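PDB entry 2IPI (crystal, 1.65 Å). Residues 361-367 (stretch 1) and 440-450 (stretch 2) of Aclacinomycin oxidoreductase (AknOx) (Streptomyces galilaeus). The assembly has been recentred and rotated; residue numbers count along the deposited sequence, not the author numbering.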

# COMPACT_ATOMS: atom_id res chain seq x y z
N THR A 361 -9.96 -12.44 3.31
CA THR A 361 -9.53 -11.99 2.00
C THR A 361 -8.25 -12.67 1.49
O THR A 361 -7.40 -13.13 2.23
CB THR A 361 -9.25 -10.47 1.95
OG1 THR A 361 -8.09 -10.21 2.77
CG2 THR A 361 -10.39 -9.64 2.51
N LYS A 362 -8.13 -12.69 0.18
CA LYS A 362 -6.93 -13.04 -0.56
C LYS A 362 -6.73 -12.06 -1.70
O LYS A 362 -7.67 -11.83 -2.47
CB LYS A 362 -7.01 -14.48 -1.09
CG LYS A 362 -5.77 -14.96 -1.82
CD LYS A 362 -4.46 -14.47 -1.26
CE LYS A 362 -3.40 -15.49 -0.90
NZ LYS A 362 -2.03 -14.90 -1.08
N SER A 363 -5.54 -11.45 -1.83
CA SER A 363 -5.38 -10.50 -2.94
C SER A 363 -3.99 -10.53 -3.56
O SER A 363 -3.02 -11.09 -3.03
CB SER A 363 -5.72 -9.07 -2.50
OG SER A 363 -5.21 -8.81 -1.21
N LYS A 364 -3.92 -9.94 -4.76
CA LYS A 364 -2.71 -9.92 -5.57
C LYS A 364 -2.74 -8.80 -6.59
O LYS A 364 -3.74 -8.58 -7.29
CB LYS A 364 -2.47 -11.25 -6.29
CG LYS A 364 -3.75 -12.05 -6.48
CD LYS A 364 -3.46 -13.36 -7.15
CE LYS A 364 -2.10 -13.95 -6.84
NZ LYS A 364 -2.14 -15.12 -5.92
N GLY A 365 -1.61 -8.09 -6.70
CA GLY A 365 -1.52 -6.95 -7.56
C GLY A 365 -0.55 -7.00 -8.71
O GLY A 365 0.00 -8.07 -9.00
N ALA A 366 -0.37 -5.84 -9.35
CA ALA A 366 0.51 -5.66 -10.49
C ALA A 366 0.69 -4.19 -10.88
O ALA A 366 -0.20 -3.34 -10.71
CB ALA A 366 -0.02 -6.42 -11.71
N TYR A 367 1.85 -3.87 -11.42
CA TYR A 367 2.20 -2.59 -12.02
C TYR A 367 2.19 -2.70 -13.55
O TYR A 367 2.95 -3.49 -14.11
CB TYR A 367 3.60 -2.13 -11.60
CG TYR A 367 3.72 -1.57 -10.21
CD1 TYR A 367 3.24 -0.29 -9.92
CD2 TYR A 367 4.30 -2.29 -9.17
CE1 TYR A 367 3.35 0.22 -8.65
CE2 TYR A 367 4.41 -1.79 -7.89
CZ TYR A 367 3.93 -0.52 -7.63
OH TYR A 367 4.01 0.03 -6.38
N TRP A 440 -10.57 -19.19 -7.08
CA TRP A 440 -10.99 -18.07 -7.90
C TRP A 440 -9.88 -17.05 -8.12
O TRP A 440 -9.54 -16.72 -9.25
CB TRP A 440 -12.21 -17.41 -7.22
CG TRP A 440 -12.28 -15.93 -7.47
CD1 TRP A 440 -11.89 -14.91 -6.64
CD2 TRP A 440 -12.79 -15.31 -8.65
NE1 TRP A 440 -12.13 -13.71 -7.24
CE2 TRP A 440 -12.69 -13.92 -8.48
CE3 TRP A 440 -13.33 -15.82 -9.84
CZ2 TRP A 440 -13.10 -13.02 -9.45
CZ3 TRP A 440 -13.74 -14.91 -10.80
CH2 TRP A 440 -13.62 -13.53 -10.60
N ILE A 441 -9.32 -16.51 -7.03
CA ILE A 441 -8.37 -15.42 -7.19
C ILE A 441 -7.10 -15.88 -7.90
O ILE A 441 -6.46 -15.14 -8.65
CB ILE A 441 -7.95 -14.77 -5.86
CG1 ILE A 441 -7.88 -15.71 -4.66
CG2 ILE A 441 -8.87 -13.60 -5.55
CD1 ILE A 441 -6.64 -16.57 -4.61
N ARG A 442 -6.72 -17.15 -7.65
CA ARG A 442 -5.47 -17.58 -8.28
C ARG A 442 -5.66 -17.76 -9.78
O ARG A 442 -4.78 -17.39 -10.56
CB ARG A 442 -4.98 -18.87 -7.63
CG ARG A 442 -4.42 -18.67 -6.24
CD ARG A 442 -4.66 -19.95 -5.42
NE ARG A 442 -3.80 -19.94 -4.24
CZ ARG A 442 -3.87 -20.69 -3.17
NH1 ARG A 442 -4.82 -21.60 -3.05
NH2 ARG A 442 -2.98 -20.53 -2.20
N GLU A 443 -6.79 -18.34 -10.15
CA GLU A 443 -7.14 -18.55 -11.55
C GLU A 443 -7.17 -17.27 -12.38
O GLU A 443 -6.60 -17.25 -13.47
CB GLU A 443 -8.52 -19.22 -11.62
CG GLU A 443 -8.48 -20.74 -11.53
CD GLU A 443 -9.70 -21.29 -10.82
OE1 GLU A 443 -9.67 -22.47 -10.39
OE2 GLU A 443 -10.69 -20.54 -10.67
N ILE A 444 -7.81 -16.18 -11.94
CA ILE A 444 -7.81 -14.98 -12.76
C ILE A 444 -6.41 -14.41 -13.00
O ILE A 444 -6.06 -13.96 -14.09
CB ILE A 444 -8.62 -13.80 -12.17
CG1 ILE A 444 -9.41 -14.13 -10.92
CG2 ILE A 444 -9.48 -13.17 -13.27
CD1 ILE A 444 -9.91 -12.92 -10.15
N TYR A 445 -5.62 -14.44 -11.92
CA TYR A 445 -4.27 -13.89 -11.96
C TYR A 445 -3.35 -14.64 -12.93
O TYR A 445 -2.74 -14.02 -13.80
CB TYR A 445 -3.67 -13.94 -10.56
CG TYR A 445 -2.49 -13.01 -10.36
CD1 TYR A 445 -1.20 -13.49 -10.31
CD2 TYR A 445 -2.69 -11.64 -10.20
CE1 TYR A 445 -0.12 -12.63 -10.12
CE2 TYR A 445 -1.63 -10.79 -10.01
CZ TYR A 445 -0.35 -11.28 -9.97
OH TYR A 445 0.71 -10.42 -9.78
N ARG A 446 -3.24 -15.95 -12.75
CA ARG A 446 -2.37 -16.77 -13.60
C ARG A 446 -2.77 -16.66 -15.07
O ARG A 446 -1.97 -16.67 -16.00
CB ARG A 446 -2.41 -18.23 -13.15
N GLU A 447 -4.08 -16.56 -15.28
CA GLU A 447 -4.58 -16.50 -16.66
C GLU A 447 -4.28 -15.16 -17.30
O GLU A 447 -3.90 -15.13 -18.48
CB GLU A 447 -6.08 -16.79 -16.62
CG GLU A 447 -6.63 -17.49 -17.85
CD GLU A 447 -8.15 -17.46 -17.81
OE1 GLU A 447 -8.72 -18.35 -17.13
OE2 GLU A 447 -8.72 -16.54 -18.42
N ILE A 448 -4.43 -14.01 -16.62
CA ILE A 448 -4.00 -12.84 -17.39
C ILE A 448 -2.48 -12.71 -17.40
O ILE A 448 -1.95 -11.92 -18.19
CB ILE A 448 -4.62 -11.51 -16.95
CG1 ILE A 448 -3.59 -10.56 -16.32
CG2 ILE A 448 -5.85 -11.68 -16.07
CD1 ILE A 448 -4.03 -10.11 -14.96
N PHE A 449 -1.73 -13.44 -16.58
CA PHE A 449 -0.27 -13.26 -16.67
C PHE A 449 0.39 -14.54 -17.19
O PHE A 449 1.60 -14.72 -17.10
CB PHE A 449 0.33 -12.85 -15.33
CG PHE A 449 -0.02 -11.40 -15.01
CD1 PHE A 449 0.39 -10.39 -15.86
CD2 PHE A 449 -0.75 -11.09 -13.87
CE1 PHE A 449 0.10 -9.06 -15.60
CE2 PHE A 449 -1.05 -9.76 -13.59
CZ PHE A 449 -0.63 -8.77 -14.46
N ALA A 450 -0.49 -15.36 -17.74
CA ALA A 450 -0.22 -16.68 -18.29
C ALA A 450 0.91 -16.68 -19.30
O ALA A 450 1.65 -17.67 -19.37
CB ALA A 450 -1.49 -17.23 -18.93

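A strand, 361-367, lies beside a helix, 440-448, that runs in nearly the same direction. The axes differ by 10° and approach to 8.8 Å. About 404 Å² of surface is buried between the stretches, both sides summed. Strand alternation sets the pattern: K362, K364 and A366 point their CA-to-CB bonds toward the helix, while S363 and Y367 point theirs away.

K362 meets I441. K362 CG lies 3.3 Å from I441 CD1, a tight apolar contact. The lysine contributes its aliphatic chain here, and its NZ is hydrogen-bonded elsewhere in the structure.

K364 has the largest covered area of the strand residues. K364 CA lies 7.7 Å from Y445 CA, the closest CA pair between the stretches. The lysine chain crosses one face of the Y445 ring. K364 CD is 3.4 Å from Y445 CG, and K364 CE sits 3.8 Å from the centroid of the Y445 ring in a CH-pi contact. A long, flexible methylene chain suits a flat aromatic face. K364 NZ is 5.2 Å from the centroid of the Y445 ring, so any cation-pi attraction is weak at most. The same chain also touches the helix further back: K364 CD is 3.8 Å from I441 O, and K364 NZ is 4.2 Å from R442 CG.

G365 has no side chain and contributes its carbonyl. Y445 OH donates a hydrogen bond to G365 O at 2.6 Å, the one hydrogen bond between the stretches. The hydroxyl is crowded by another atom of the model, so this distance is less certain. The Y445 side chain, with chi1 in t, thus offers a face to K364 and its hydroxyl to G365.

A366 CB packs 3.7 Å from F449 CZ, just past the helix. Its small methyl group makes a modest apolar contact with the ring.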